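Local coordinates for glutamine amidotransferase subunit pdxT (Thermus thermophilus, PDB 2YWD), which probably hydrolyses glutamine to glutamate and ammonia, the ammonia then being channelled to the partner subunit PdxS for the synthesis of pyridoxal 5'-phosphate, at residues L87-V92 and V102-V107; E126-F131 and D178-R183; G133-A138 and S169-E174; G147-A152 and L160-K165. All blocks are in the same frame, centred on the assembly; numbering follows the deposited sequence.

Interaction 1 of 4, residues L87-V92 and V102-V107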
loop_
_atom_site.group_PDB
_atom_site.type_symbol
_atom_site.label_atom_id
_atom_site.label_comp_id
_atom_site.label_asym_id
_atom_site.label_seq_id
_atom_site.Cartn_x
_atom_site.Cartn_y
_atom_site.Cartn_z
ATOM N N LEU A 87 -3.228 -6.123 0.489
ATOM C CA LEU A 87 -4.583 -5.579 0.573
ATOM C C LEU A 87 -5.596 -6.265 -0.347
ATOM O O LEU A 87 -6.786 -6.312 -0.040
ATOM C CB LEU A 87 -4.564 -4.077 0.252
ATOM C CG LEU A 87 -3.832 -3.134 1.211
ATOM C CD1 LEU A 87 -3.671 -1.756 0.567
ATOM C CD2 LEU A 87 -4.611 -3.028 2.511
ATOM N N ALA A 88 -5.119 -6.798 -1.466
ATOM C CA ALA A 88 -5.981 -7.438 -2.461
ATOM C C ALA A 88 -6.798 -8.636 -1.988
ATOM O O ALA A 88 -6.287 -9.541 -1.327
ATOM C CB ALA A 88 -5.151 -7.839 -3.675
ATOM N N LYS A 89 -8.074 -8.637 -2.351
ATOM C CA LYS A 89 -8.963 -9.730 -1.987
ATOM C C LYS A 89 -8.529 -11.001 -2.711
ATOM O O LYS A 89 -8.646 -12.104 -2.172
ATOM C CB LYS A 89 -10.409 -9.387 -2.359
ATOM C CG LYS A 89 -11.401 -10.491 -2.018
ATOM C CD LYS A 89 -12.825 -9.974 -1.989
ATOM C CE LYS A 89 -13.022 -8.967 -0.864
ATOM N NZ LYS A 89 -12.801 -9.564 0.484
ATOM N N GLU A 90 -8.020 -10.841 -3.930
ATOM C CA GLU A 90 -7.565 -11.986 -4.713
ATOM C C GLU A 90 -6.185 -11.756 -5.314
ATOM O O GLU A 90 -5.917 -10.710 -5.909
ATOM C CB GLU A 90 -8.538 -12.290 -5.861
ATOM C CG GLU A 90 -9.958 -12.687 -5.452
ATOM C CD GLU A 90 -10.005 -13.958 -4.618
ATOM O OE1 GLU A 90 -9.106 -14.811 -4.770
ATOM O OE2 GLU A 90 -10.957 -14.107 -3.819
ATOM N N ILE A 91 -5.313 -12.742 -5.149
ATOM C CA ILE A 91 -3.972 -12.687 -5.713
ATOM C C ILE A 91 -3.957 -13.785 -6.765
ATOM O O ILE A 91 -4.054 -14.969 -6.438
ATOM C CB ILE A 91 -2.892 -12.972 -4.655
ATOM C CG1 ILE A 91 -2.943 -11.899 -3.563
ATOM C CG2 ILE A 91 -1.513 -12.997 -5.312
ATOM C CD1 ILE A 91 -1.958 -12.127 -2.428
ATOM N N VAL A 92 -3.854 -13.384 -8.029
ATOM C CA VAL A 92 -3.856 -14.331 -9.140
ATOM C C VAL A 92 -2.799 -15.426 -9.010
ATOM O O VAL A 92 -1.605 -15.140 -8.908
ATOM C CB VAL A 92 -3.641 -13.597 -10.482
ATOM C CG1 VAL A 92 -3.746 -14.587 -11.642
ATOM C CG2 VAL A 92 -4.663 -12.481 -10.632
ATOM N N VAL A 102 -8.983 -6.769 1.912
ATOM C CA VAL A 102 -10.111 -5.850 2.022
ATOM C C VAL A 102 -10.379 -5.101 0.714
ATOM O O VAL A 102 -11.514 -4.719 0.427
ATOM C CB VAL A 102 -9.881 -4.820 3.161
ATOM C CG1 VAL A 102 -8.671 -3.954 2.853
ATOM C CG2 VAL A 102 -11.122 -3.960 3.348
ATOM N N LEU A 103 -9.333 -4.898 -0.082
ATOM C CA LEU A 103 -9.471 -4.188 -1.350
ATOM C C LEU A 103 -10.089 -5.082 -2.427
ATOM O O LEU A 103 -9.573 -6.163 -2.717
ATOM C CB LEU A 103 -8.099 -3.693 -1.815
ATOM C CG LEU A 103 -8.037 -2.975 -3.164
ATOM C CD1 LEU A 103 -8.797 -1.662 -3.078
ATOM C CD2 LEU A 103 -6.582 -2.732 -3.547
ATOM N N GLU A 104 -11.198 -4.633 -3.012
ATOM C CA GLU A 104 -11.869 -5.396 -4.062
ATOM C C GLU A 104 -11.058 -5.321 -5.343
ATOM O O GLU A 104 -11.343 -4.515 -6.226
ATOM C CB GLU A 104 -13.272 -4.844 -4.322
ATOM C CG GLU A 104 -14.277 -5.102 -3.211
ATOM C CD GLU A 104 -14.519 -6.580 -2.962
ATOM O OE1 GLU A 104 -14.535 -7.362 -3.937
ATOM O OE2 GLU A 104 -14.712 -6.955 -1.787
ATOM N N ALA A 105 -10.043 -6.168 -5.443
ATOM C CA ALA A 105 -9.196 -6.175 -6.619
ATOM C C ALA A 105 -8.514 -7.519 -6.811
ATOM O O ALA A 105 -8.332 -8.274 -5.861
ATOM C CB ALA A 105 -8.145 -5.078 -6.501
ATOM N N TRP A 106 -8.162 -7.807 -8.060
ATOM C CA TRP A 106 -7.452 -9.025 -8.430
ATOM C C TRP A 106 -6.062 -8.530 -8.797
ATOM O O TRP A 106 -5.915 -7.749 -9.736
ATOM C CB TRP A 106 -8.090 -9.672 -9.660
ATOM C CG TRP A 106 -9.287 -10.523 -9.372
ATOM C CD1 TRP A 106 -10.291 -10.262 -8.487
ATOM C CD2 TRP A 106 -9.625 -11.760 -10.010
ATOM N NE1 TRP A 106 -11.237 -11.261 -8.533
ATOM C CE2 TRP A 106 -10.851 -12.192 -9.461
ATOM C CE3 TRP A 106 -9.010 -12.542 -10.997
ATOM C CZ2 TRP A 106 -11.477 -13.375 -9.866
ATOM C CZ3 TRP A 106 -9.633 -13.720 -11.401
ATOM C CH2 TRP A 106 -10.855 -14.124 -10.834
ATOM N N VAL A 107 -5.050 -8.966 -8.058
ATOM C CA VAL A 107 -3.688 -8.533 -8.333
ATOM C C VAL A 107 -2.780 -9.698 -8.683
ATOM O O VAL A 107 -2.802 -10.735 -8.021
ATOM C CB VAL A 107 -3.074 -7.804 -7.117
ATOM C CG1 VAL A 107 -1.614 -7.465 -7.395
ATOM C CG2 VAL A 107 -3.863 -6.538 -6.814
#

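Interaction 2 of 4, residues E126-F131 and D178-R183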
loop_
_atom_site.group_PDB
_atom_site.type_symbol
_atom_site.label_atom_id
_atom_site.label_comp_id
_atom_site.label_asym_id
_atom_site.label_seq_id
_atom_site.Cartn_x
_atom_site.Cartn_y
_atom_site.Cartn_z
ATOM N N GLU A 126 -4.904 11.850 -10.190
ATOM C CA GLU A 126 -6.089 12.680 -10.037
ATOM C C GLU A 126 -6.028 13.506 -8.756
ATOM O O GLU A 126 -5.810 12.974 -7.667
ATOM C CB GLU A 126 -7.347 11.809 -10.031
ATOM C CG GLU A 126 -8.641 12.593 -9.866
ATOM C CD GLU A 126 -9.860 11.695 -9.774
ATOM O OE1 GLU A 126 -9.876 10.803 -8.898
ATOM O OE2 GLU A 126 -10.802 11.882 -10.572
ATOM N N GLY A 127 -6.216 14.815 -8.904
ATOM C CA GLY A 127 -6.195 15.709 -7.763
ATOM C C GLY A 127 -4.802 16.127 -7.341
ATOM O O GLY A 127 -4.593 17.252 -6.888
ATOM N N LEU A 128 -3.840 15.228 -7.501
ATOM C CA LEU A 128 -2.470 15.516 -7.104
ATOM C C LEU A 128 -1.654 16.165 -8.214
ATOM O O LEU A 128 -1.018 17.196 -8.003
ATOM C CB LEU A 128 -1.788 14.225 -6.647
ATOM C CG LEU A 128 -0.474 14.362 -5.877
ATOM C CD1 LEU A 128 -0.707 15.205 -4.632
ATOM C CD2 LEU A 128 0.042 12.983 -5.494
ATOM N N GLY A 129 -1.677 15.561 -9.397
ATOM C CA GLY A 129 -0.919 16.091 -10.514
ATOM C C GLY A 129 0.115 15.081 -10.978
ATOM O O GLY A 129 -0.052 13.883 -10.764
ATOM N N SER A 130 1.186 15.557 -11.604
ATOM C CA SER A 130 2.237 14.669 -12.093
ATOM C C SER A 130 3.076 14.109 -10.946
ATOM O O SER A 130 3.526 14.854 -10.083
ATOM C CB SER A 130 3.144 15.417 -13.071
ATOM O OG SER A 130 4.192 14.580 -13.529
ATOM N N PHE A 131 3.283 12.795 -10.946
ATOM C CA PHE A 131 4.067 12.140 -9.901
ATOM C C PHE A 131 4.988 11.104 -10.541
ATOM O O PHE A 131 4.561 10.336 -11.407
ATOM C CB PHE A 131 3.142 11.448 -8.898
ATOM C CG PHE A 131 3.836 11.013 -7.633
ATOM C CD1 PHE A 131 3.973 11.892 -6.562
ATOM C CD2 PHE A 131 4.380 9.737 -7.525
ATOM C CE1 PHE A 131 4.646 11.506 -5.396
ATOM C CE2 PHE A 131 5.057 9.341 -6.363
ATOM C CZ PHE A 131 5.189 10.229 -5.299
ATOM N N ASP A 178 9.445 13.082 -3.279
ATOM C CA ASP A 178 8.162 13.777 -3.389
ATOM C C ASP A 178 7.204 13.187 -2.348
ATOM O O ASP A 178 6.810 12.029 -2.453
ATOM C CB ASP A 178 7.596 13.565 -4.796
ATOM C CG ASP A 178 6.377 14.421 -5.079
ATOM O OD1 ASP A 178 5.698 14.843 -4.120
ATOM O OD2 ASP A 178 6.087 14.656 -6.271
ATOM N N PRO A 179 6.809 13.981 -1.333
ATOM C CA PRO A 179 5.903 13.492 -0.291
ATOM C C PRO A 179 4.419 13.754 -0.538
ATOM O O PRO A 179 3.590 13.456 0.318
ATOM C CB PRO A 179 6.403 14.228 0.943
ATOM C CG PRO A 179 6.668 15.592 0.380
ATOM C CD PRO A 179 7.359 15.301 -0.960
ATOM N N ARG A 180 4.082 14.294 -1.704
ATOM C CA ARG A 180 2.692 14.612 -2.008
ATOM C C ARG A 180 1.702 13.452 -1.998
ATOM O O ARG A 180 0.535 13.644 -1.654
ATOM C CB ARG A 180 2.605 15.355 -3.339
ATOM C CG ARG A 180 3.145 16.780 -3.271
ATOM C CD ARG A 180 2.981 17.451 -4.615
ATOM N NE ARG A 180 3.695 16.702 -5.638
ATOM C CZ ARG A 180 3.302 16.601 -6.900
ATOM N NH1 ARG A 180 2.189 17.203 -7.306
ATOM N NH2 ARG A 180 4.025 15.893 -7.757
ATOM N N LEU A 181 2.138 12.257 -2.388
ATOM C CA LEU A 181 1.222 11.125 -2.366
ATOM C C LEU A 181 1.023 10.690 -0.913
ATOM O O LEU A 181 -0.068 10.263 -0.528
ATOM C CB LEU A 181 1.756 9.967 -3.223
ATOM C CG LEU A 181 0.806 8.776 -3.417
ATOM C CD1 LEU A 181 -0.612 9.262 -3.742
ATOM C CD2 LEU A 181 1.342 7.879 -4.542
ATOM N N HIS A 182 2.069 10.808 -0.099
ATOM C CA HIS A 182 1.952 10.452 1.312
ATOM C C HIS A 182 1.014 11.439 2.005
ATOM O O HIS A 182 0.187 11.049 2.831
ATOM C CB HIS A 182 3.320 10.472 2.003
ATOM C CG HIS A 182 4.150 9.255 1.736
ATOM N ND1 HIS A 182 4.779 9.029 0.531
ATOM C CD2 HIS A 182 4.445 8.190 2.520
ATOM C CE1 HIS A 182 5.427 7.879 0.583
ATOM N NE2 HIS A 182 5.241 7.351 1.779
ATOM N N ARG A 183 1.143 12.721 1.670
ATOM C CA ARG A 183 0.279 13.739 2.271
ATOM C C ARG A 183 -1.170 13.487 1.855
ATOM O O ARG A 183 -2.093 13.626 2.661
ATOM C CB ARG A 183 0.723 15.147 1.843
ATOM C CG ARG A 183 -0.219 16.270 2.302
ATOM C CD ARG A 183 -0.382 16.295 3.820
ATOM N NE ARG A 183 0.792 16.833 4.503
ATOM C CZ ARG A 183 0.977 16.784 5.819
ATOM N NH1 ARG A 183 0.067 16.214 6.598
ATOM N NH2 ARG A 183 2.059 17.326 6.361
#

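Interaction 3 of 4, residues G133-A138 and S169-E174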
loop_
_atom_site.group_PDB
_atom_site.type_symbol
_atom_site.label_atom_id
_atom_site.label_comp_id
_atom_site.label_asym_id
_atom_site.label_seq_id
_atom_site.Cartn_x
_atom_site.Cartn_y
_atom_site.Cartn_z
ATOM N N GLY A 133 6.645 7.816 -10.944
ATOM C CA GLY A 133 6.409 6.450 -10.510
ATOM C C GLY A 133 7.598 5.517 -10.664
ATOM O O GLY A 133 8.122 5.339 -11.763
ATOM N N VAL A 134 8.019 4.921 -9.552
ATOM C CA VAL A 134 9.139 3.988 -9.541
ATOM C C VAL A 134 8.592 2.571 -9.401
ATOM O O VAL A 134 7.979 2.229 -8.388
ATOM C CB VAL A 134 10.103 4.295 -8.370
ATOM C CG1 VAL A 134 11.226 3.256 -8.326
ATOM C CG2 VAL A 134 10.694 5.701 -8.539
ATOM N N PHE A 135 8.816 1.759 -10.432
ATOM C CA PHE A 135 8.336 0.379 -10.476
ATOM C C PHE A 135 9.475 -0.649 -10.380
ATOM O O PHE A 135 10.464 -0.566 -11.111
ATOM C CB PHE A 135 7.564 0.143 -11.782
ATOM C CG PHE A 135 6.334 1.004 -11.944
ATOM C CD1 PHE A 135 5.065 0.481 -11.701
ATOM C CD2 PHE A 135 6.444 2.328 -12.371
ATOM C CE1 PHE A 135 3.920 1.262 -11.887
ATOM C CE2 PHE A 135 5.306 3.119 -12.559
ATOM C CZ PHE A 135 4.040 2.583 -12.318
ATOM N N ILE A 136 9.324 -1.617 -9.479
ATOM C CA ILE A 136 10.322 -2.675 -9.292
ATOM C C ILE A 136 9.596 -4.014 -9.132
ATOM O O ILE A 136 8.932 -4.243 -8.124
ATOM C CB ILE A 136 11.186 -2.395 -8.039
ATOM C CG1 ILE A 136 11.950 -1.077 -8.229
ATOM C CG2 ILE A 136 12.154 -3.544 -7.798
ATOM C CD1 ILE A 136 12.735 -0.627 -7.007
ATOM N N ARG A 137 9.722 -4.895 -10.125
ATOM C CA ARG A 137 9.038 -6.194 -10.097
ATOM C C ARG A 137 7.569 -5.927 -9.772
ATOM O O ARG A 137 6.911 -6.704 -9.085
ATOM C CB ARG A 137 9.647 -7.106 -9.025
ATOM C CG ARG A 137 11.078 -7.549 -9.307
ATOM C CD ARG A 137 11.512 -8.636 -8.331
ATOM N NE ARG A 137 11.394 -8.188 -6.948
ATOM C CZ ARG A 137 12.278 -7.409 -6.332
ATOM N NH1 ARG A 137 13.364 -6.992 -6.973
ATOM N NH2 ARG A 137 12.066 -7.032 -5.079
ATOM N N ALA A 138 7.065 -4.817 -10.297
ATOM C CA ALA A 138 5.706 -4.372 -10.025
ATOM C C ALA A 138 4.557 -5.342 -10.278
ATOM O O ALA A 138 4.532 -6.058 -11.278
ATOM C CB ALA A 138 5.446 -3.073 -10.778
ATOM N N SER A 169 -0.878 1.226 -4.358
ATOM C CA SER A 169 -0.101 1.552 -5.552
ATOM C C SER A 169 0.811 0.391 -5.932
ATOM O O SER A 169 1.267 -0.358 -5.071
ATOM C CB SER A 169 0.753 2.806 -5.317
ATOM O OG SER A 169 1.733 2.585 -4.317
ATOM N N SER A 170 1.075 0.234 -7.225
ATOM C CA SER A 170 1.965 -0.833 -7.659
ATOM C C SER A 170 3.386 -0.275 -7.742
ATOM O O SER A 170 4.348 -1.025 -7.942
ATOM C CB SER A 170 1.526 -1.390 -9.016
ATOM O OG SER A 170 1.309 -0.352 -9.950
ATOM N N PHE A 171 3.504 1.044 -7.572
ATOM C CA PHE A 171 4.795 1.732 -7.605
ATOM C C PHE A 171 5.222 2.203 -6.210
ATOM O O PHE A 171 4.444 2.140 -5.259
ATOM C CB PHE A 171 4.746 2.919 -8.575
ATOM C CG PHE A 171 3.683 3.929 -8.253
ATOM C CD1 PHE A 171 3.956 5.006 -7.419
ATOM C CD2 PHE A 171 2.404 3.806 -8.795
ATOM C CE1 PHE A 171 2.975 5.948 -7.124
ATOM C CE2 PHE A 171 1.413 4.744 -8.511
ATOM C CZ PHE A 171 1.699 5.818 -7.673
ATOM N N HIS A 172 6.458 2.686 -6.104
ATOM C CA HIS A 172 7.029 3.118 -4.830
ATOM C C HIS A 172 7.175 4.627 -4.654
ATOM O O HIS A 172 8.209 5.202 -5.001
ATOM C CB HIS A 172 8.411 2.485 -4.657
ATOM C CG HIS A 172 8.400 0.990 -4.628
ATOM N ND1 HIS A 172 8.280 0.270 -3.460
ATOM C CD2 HIS A 172 8.504 0.079 -5.624
ATOM C CE1 HIS A 172 8.315 -1.022 -3.736
ATOM N NE2 HIS A 172 8.451 -1.166 -5.043
ATOM N N PRO A 173 6.153 5.289 -4.097
ATOM C CA PRO A 173 6.277 6.738 -3.914
ATOM C C PRO A 173 7.389 7.078 -2.925
ATOM O O PRO A 173 7.974 8.162 -2.983
ATOM C CB PRO A 173 4.899 7.140 -3.394
ATOM C CG PRO A 173 4.460 5.918 -2.636
ATOM C CD PRO A 173 4.867 4.797 -3.574
ATOM N N GLU A 174 7.682 6.140 -2.026
ATOM C CA GLU A 174 8.719 6.341 -1.016
ATOM C C GLU A 174 10.120 6.269 -1.617
ATOM O O GLU A 174 11.109 6.541 -0.932
ATOM C CB GLU A 174 8.592 5.308 0.114
ATOM C CG GLU A 174 9.127 3.915 -0.226
ATOM C CD GLU A 174 8.195 3.090 -1.096
ATOM O OE1 GLU A 174 7.192 3.636 -1.608
ATOM O OE2 GLU A 174 8.472 1.881 -1.267
HETATM O O HOH W 1 7.163 6.296 -7.242
HETATM O O HOH W 2 6.930 -1.772 -7.805
HETATM O O HOH W 3 9.627 -3.675 -5.438
#

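Interaction 4 of 4, residues G147-A152 and L160-K165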
loop_
_atom_site.group_PDB
_atom_site.type_symbol
_atom_site.label_atom_id
_atom_site.label_comp_id
_atom_site.label_asym_id
_atom_site.label_seq_id
_atom_site.Cartn_x
_atom_site.Cartn_y
_atom_site.Cartn_z
ATOM N N GLY A 147 -16.752 -0.534 -6.622
ATOM C CA GLY A 147 -16.535 0.537 -5.661
ATOM C C GLY A 147 -15.101 1.034 -5.570
ATOM O O GLY A 147 -14.749 1.756 -4.631
ATOM N N VAL A 148 -14.270 0.663 -6.540
ATOM C CA VAL A 148 -12.868 1.076 -6.536
ATOM C C VAL A 148 -12.599 2.207 -7.521
ATOM O O VAL A 148 -12.997 2.147 -8.684
ATOM C CB VAL A 148 -11.940 -0.108 -6.870
ATOM C CG1 VAL A 148 -10.482 0.332 -6.786
ATOM C CG2 VAL A 148 -12.199 -1.254 -5.902
ATOM N N GLU A 149 -11.918 3.242 -7.044
ATOM C CA GLU A 149 -11.598 4.395 -7.870
ATOM C C GLU A 149 -10.159 4.335 -8.390
ATOM O O GLU A 149 -9.236 4.012 -7.644
ATOM C CB GLU A 149 -11.817 5.673 -7.052
ATOM C CG GLU A 149 -11.381 6.957 -7.728
ATOM C CD GLU A 149 -11.787 8.188 -6.934
ATOM O OE1 GLU A 149 -11.600 8.188 -5.697
ATOM O OE2 GLU A 149 -12.286 9.157 -7.550
ATOM N N VAL A 150 -9.974 4.628 -9.673
ATOM C CA VAL A 150 -8.635 4.628 -10.259
ATOM C C VAL A 150 -8.116 6.058 -10.233
ATOM O O VAL A 150 -8.667 6.935 -10.898
ATOM C CB VAL A 150 -8.651 4.120 -11.721
ATOM C CG1 VAL A 150 -7.247 4.194 -12.313
ATOM C CG2 VAL A 150 -9.165 2.690 -11.767
ATOM N N LEU A 151 -7.061 6.295 -9.460
ATOM C CA LEU A 151 -6.486 7.631 -9.338
ATOM C C LEU A 151 -5.331 7.892 -10.301
ATOM O O LEU A 151 -4.961 9.043 -10.530
ATOM C CB LEU A 151 -6.011 7.860 -7.902
ATOM C CG LEU A 151 -7.095 7.750 -6.827
ATOM C CD1 LEU A 151 -6.461 7.882 -5.448
ATOM C CD2 LEU A 151 -8.141 8.836 -7.044
ATOM N N ALA A 152 -4.760 6.827 -10.860
ATOM C CA ALA A 152 -3.651 6.971 -11.794
ATOM C C ALA A 152 -3.475 5.725 -12.648
ATOM O O ALA A 152 -3.718 4.604 -12.193
ATOM C CB ALA A 152 -2.354 7.269 -11.034
ATOM N N LEU A 160 -2.669 3.183 -9.354
ATOM C CA LEU A 160 -2.968 3.789 -8.052
ATOM C C LEU A 160 -4.483 3.723 -7.920
ATOM O O LEU A 160 -5.204 4.302 -8.731
ATOM C CB LEU A 160 -2.509 5.248 -7.975
ATOM C CG LEU A 160 -2.827 5.931 -6.631
ATOM C CD1 LEU A 160 -2.066 5.223 -5.510
ATOM C CD2 LEU A 160 -2.442 7.406 -6.671
ATOM N N VAL A 161 -4.964 3.004 -6.909
ATOM C CA VAL A 161 -6.399 2.860 -6.722
ATOM C C VAL A 161 -6.817 3.157 -5.292
ATOM O O VAL A 161 -6.023 3.032 -4.361
ATOM C CB VAL A 161 -6.868 1.438 -7.087
ATOM C CG1 VAL A 161 -6.487 1.116 -8.526
ATOM C CG2 VAL A 161 -6.252 0.424 -6.133
ATOM N N ARG A 162 -8.075 3.543 -5.127
ATOM C CA ARG A 162 -8.605 3.869 -3.812
ATOM C C ARG A 162 -9.997 3.290 -3.587
ATOM O O ARG A 162 -10.836 3.281 -4.486
ATOM C CB ARG A 162 -8.648 5.389 -3.629
ATOM C CG ARG A 162 -9.330 5.844 -2.344
ATOM C CD ARG A 162 -9.311 7.360 -2.186
ATOM N NE ARG A 162 -10.044 7.779 -0.992
ATOM C CZ ARG A 162 -10.145 9.035 -0.562
ATOM N NH1 ARG A 162 -9.557 10.025 -1.222
ATOM N NH2 ARG A 162 -10.843 9.303 0.534
ATOM N N GLN A 163 -10.217 2.794 -2.377
ATOM C CA GLN A 163 -11.497 2.238 -1.976
ATOM C C GLN A 163 -11.729 2.753 -0.567
ATOM O O GLN A 163 -11.239 2.171 0.401
ATOM C CB GLN A 163 -11.446 0.712 -1.972
ATOM C CG GLN A 163 -12.696 0.058 -1.418
ATOM C CD GLN A 163 -12.554 -1.446 -1.301
ATOM O OE1 GLN A 163 -12.506 -2.160 -2.303
ATOM N NE2 GLN A 163 -12.476 -1.936 -0.069
ATOM N N GLY A 164 -12.461 3.857 -0.456
ATOM C CA GLY A 164 -12.716 4.430 0.853
ATOM C C GLY A 164 -11.418 4.930 1.458
ATOM O O GLY A 164 -10.735 5.765 0.865
ATOM N N LYS A 165 -11.063 4.409 2.628
ATOM C CA LYS A 165 -9.832 4.821 3.289
ATOM C C LYS A 165 -8.675 3.860 3.032
ATOM O O LYS A 165 -7.696 3.840 3.775
ATOM C CB LYS A 165 -10.075 4.982 4.791
ATOM C CG LYS A 165 -10.860 6.243 5.125
ATOM C CD LYS A 165 -11.081 6.391 6.618
ATOM C CE LYS A 165 -11.616 7.778 6.960
ATOM N NZ LYS A 165 -12.865 8.102 6.218
#

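Interaction 1 of 4, residues L87-V92 and V102-V107
A parallel strand pair interrupted by a beta bulge joins Ala88, Glu90 and Ile91 to Leu103, Trp106 and Val107, along one margin of the small mixed sheet that strand 140-144 completes. Leu103 N donates to Leu87 O at the exit from helix 82-87, and Lys89 N answers by donating to Leu103 O. The register then slips by one residue, with Glu90 N reaching Ala105 O over 3.2 Å. Beyond the slip the pairing is regular: Val107 N meets Glu90 O at 2.9 Å in a nearly straight bond (169°). Val92 N closes the run on Val107 O.

The two faces differ in chemistry. On one, Ala88 CB rests 3.6 Å from Val107 CG2, and Ile85 packs on Val107 and Ile91. On the other, Glu90 lies alongside Trp106, its CB 3.9 Å from the centroid of the five-membered ring and over the face, a CH-pi contact. A chi1 of -63° puts Glu90 CG anti to the carbonyl carbon, 3.6 Å from Trp106 NE1; Arg143 adds a cation-pi contact to the indole. Lys89 bends at its last two torsions to bond Gly101 O through NZ, while the long salt bridge to Glu104 OE2 is doubtful, the position of that oxygen being uncertain. An alanine at Lys89 would probably leave Gly101 O without this donor. Main-chain bonds therefore set the pairing, with an apolar face turned inward and charged and aromatic groups on the outer one.

Interaction 2 of 4, residues E126-F131 and D178-R183
The carboxylate of Asp178, which packs against the Phe131 ring, receives several N-H groups from a single arginine. Arg180 approaches side-on: NH2 donates to Asp178 OD2 at 2.8 Å, using the syn lone pair, while NE is shared between OD2 and OD1. Asp178 OD1 also accepts the backbone N of Arg180 at 3.0 Å, a bond that caps the start of helix 180-189. Held in this way, the guanidinium presents its edge to the facing segment, and NH2 donates to Ser130 O over 2.6 Å, nearly along the C=O axis. An alanine at Asp178 would probably leave Arg180 without its counter-charge and free to swing away from Ser130 O, besides removing the capping bond.

Apolar contacts flank this charged pair. Leu128 CG lies over one face of the guanidinium, and Leu128 CD1 touches Arg180 CB at 3.6 Å. Phe131 CG stands anti to the backbone N (chi1 -167°), which carries the ring toward helix 180-189, where CE1 comes 3.4 Å from Asp178 CG; Leu181 CB sits over one ring face, 3.9 Å from Phe131 CE1.

Leu128 and Gly129 form a classic beta bulge opposite Val125, where strand 118-125 turns back into strand 129-136. The first turn of helix 180-189 is thereby fastened to the end of this antiparallel hairpin; Phe131 continues inward onto Pro173 and Thr176, and His182 packs on helix 14-22.

Interaction 3 of 4, residues G133-A138 and S169-E174
The Phe135 ring carries Phe171 CB over the centre of one face, a CH-pi contact 3.8 Å from the centroid. Ser170 OG stands at its edge, 3.6 Å from Phe135 CE1, and Ala138 CB also lies in the ring plane; Phe119 stacks on the same ring. The Phe171 ring lies oblique to that of Phe135, and Ser169 CB lies over one face of the Phe171 ring. The imidazole of His172 meets Val134 O at its edge, CD2 lying 3.5 Å from that oxygen.

The same carbonyl accepts His172 N at 2.8 Å, fixing the backbone of a residue that is probably part of the charge relay of a class I glutamine amidotransferase. His172 ND1 donates to Glu174 OE2 at 2.7 Å, close to the imidazole plane, and the side chain of the probable nucleophile Cys81 touches the same ring; the three fit a Cys-His-Glu triad.

Ile136, the last residue of the strand, and Arg137 in the loop after it are predicted to bind glutamine. One water spans Ile136 O and His172 NE2, 2.8 Å from the latter. A second accepts from Ile136 N and donates to Ser170 O at 2.7 Å.

Interaction 4 of 4, residues G147-A152 and L160-K165
Leu151 turns its CG anti to the carbonyl carbon (chi1 -60°), and the extended second torsion (chi2 175°) sets CD1 against Arg162 CB, 3.8 Å away. From the facing strand Leu160 brings CD2 to within 3.8 Å of Leu151 CB, and its own CB touches Ala152 CB. Arg162 is extended from CG to NE, which donates to Gly164 O of its own segment at 2.8 Å, while NH1 bonds Tyr184 of helix 180-189.

The strands form an antiparallel hairpin at the margin of the large mixed sheet. Glu149 and Arg162 are a hydrogen-bonded pair, Glu149 N donating to Arg162 O almost straight (171°) and Arg162 N returning a bond to Glu149 O. A classic bulge follows: Leu151 N meets Leu160 O at 2.8 Å, and Ala152 N reaches the same oxygen more weakly at 3.3 Å. Toward strand 103-108, Val148 CG1 packs on Val161 CB, and Val148 CG2 lies 3.7 Å from Gln163 OE1, an oxygen that accepts from Glu104 N.

Glu149 OE1 and Arg162 NE are 5.0 Å apart and not in contact, and Glu149 OE2 sits close to Glu126 OE1, which may raise the proton affinity of one of these carboxylates. The pairing thus rests on backbone bonds and aliphatic contacts, and charge probably adds little across the strands.

Interaction 1 closes first along the chain, a short loop from the end of helix 82-87 to strand 103-108, and stays separate in sequence from the other three. These are concentric: 126-131 opens interaction 2, 133-138 opens interaction 3, the hairpin of interaction 4 closes completely, then 169-174 completes interaction 3 and 178-183 interaction 2, none crossing another. In space, Gln163 of interaction 4 bonds the backbone of 102-107, tying the large mixed sheet to the small one. Glu126 N bonds Leu151 O, linking interactions 2 and 4, while Leu181 touches Phe171 and Leu160, so helix 180-189 meets both the loop with the probable charge-relay residues and the hairpin.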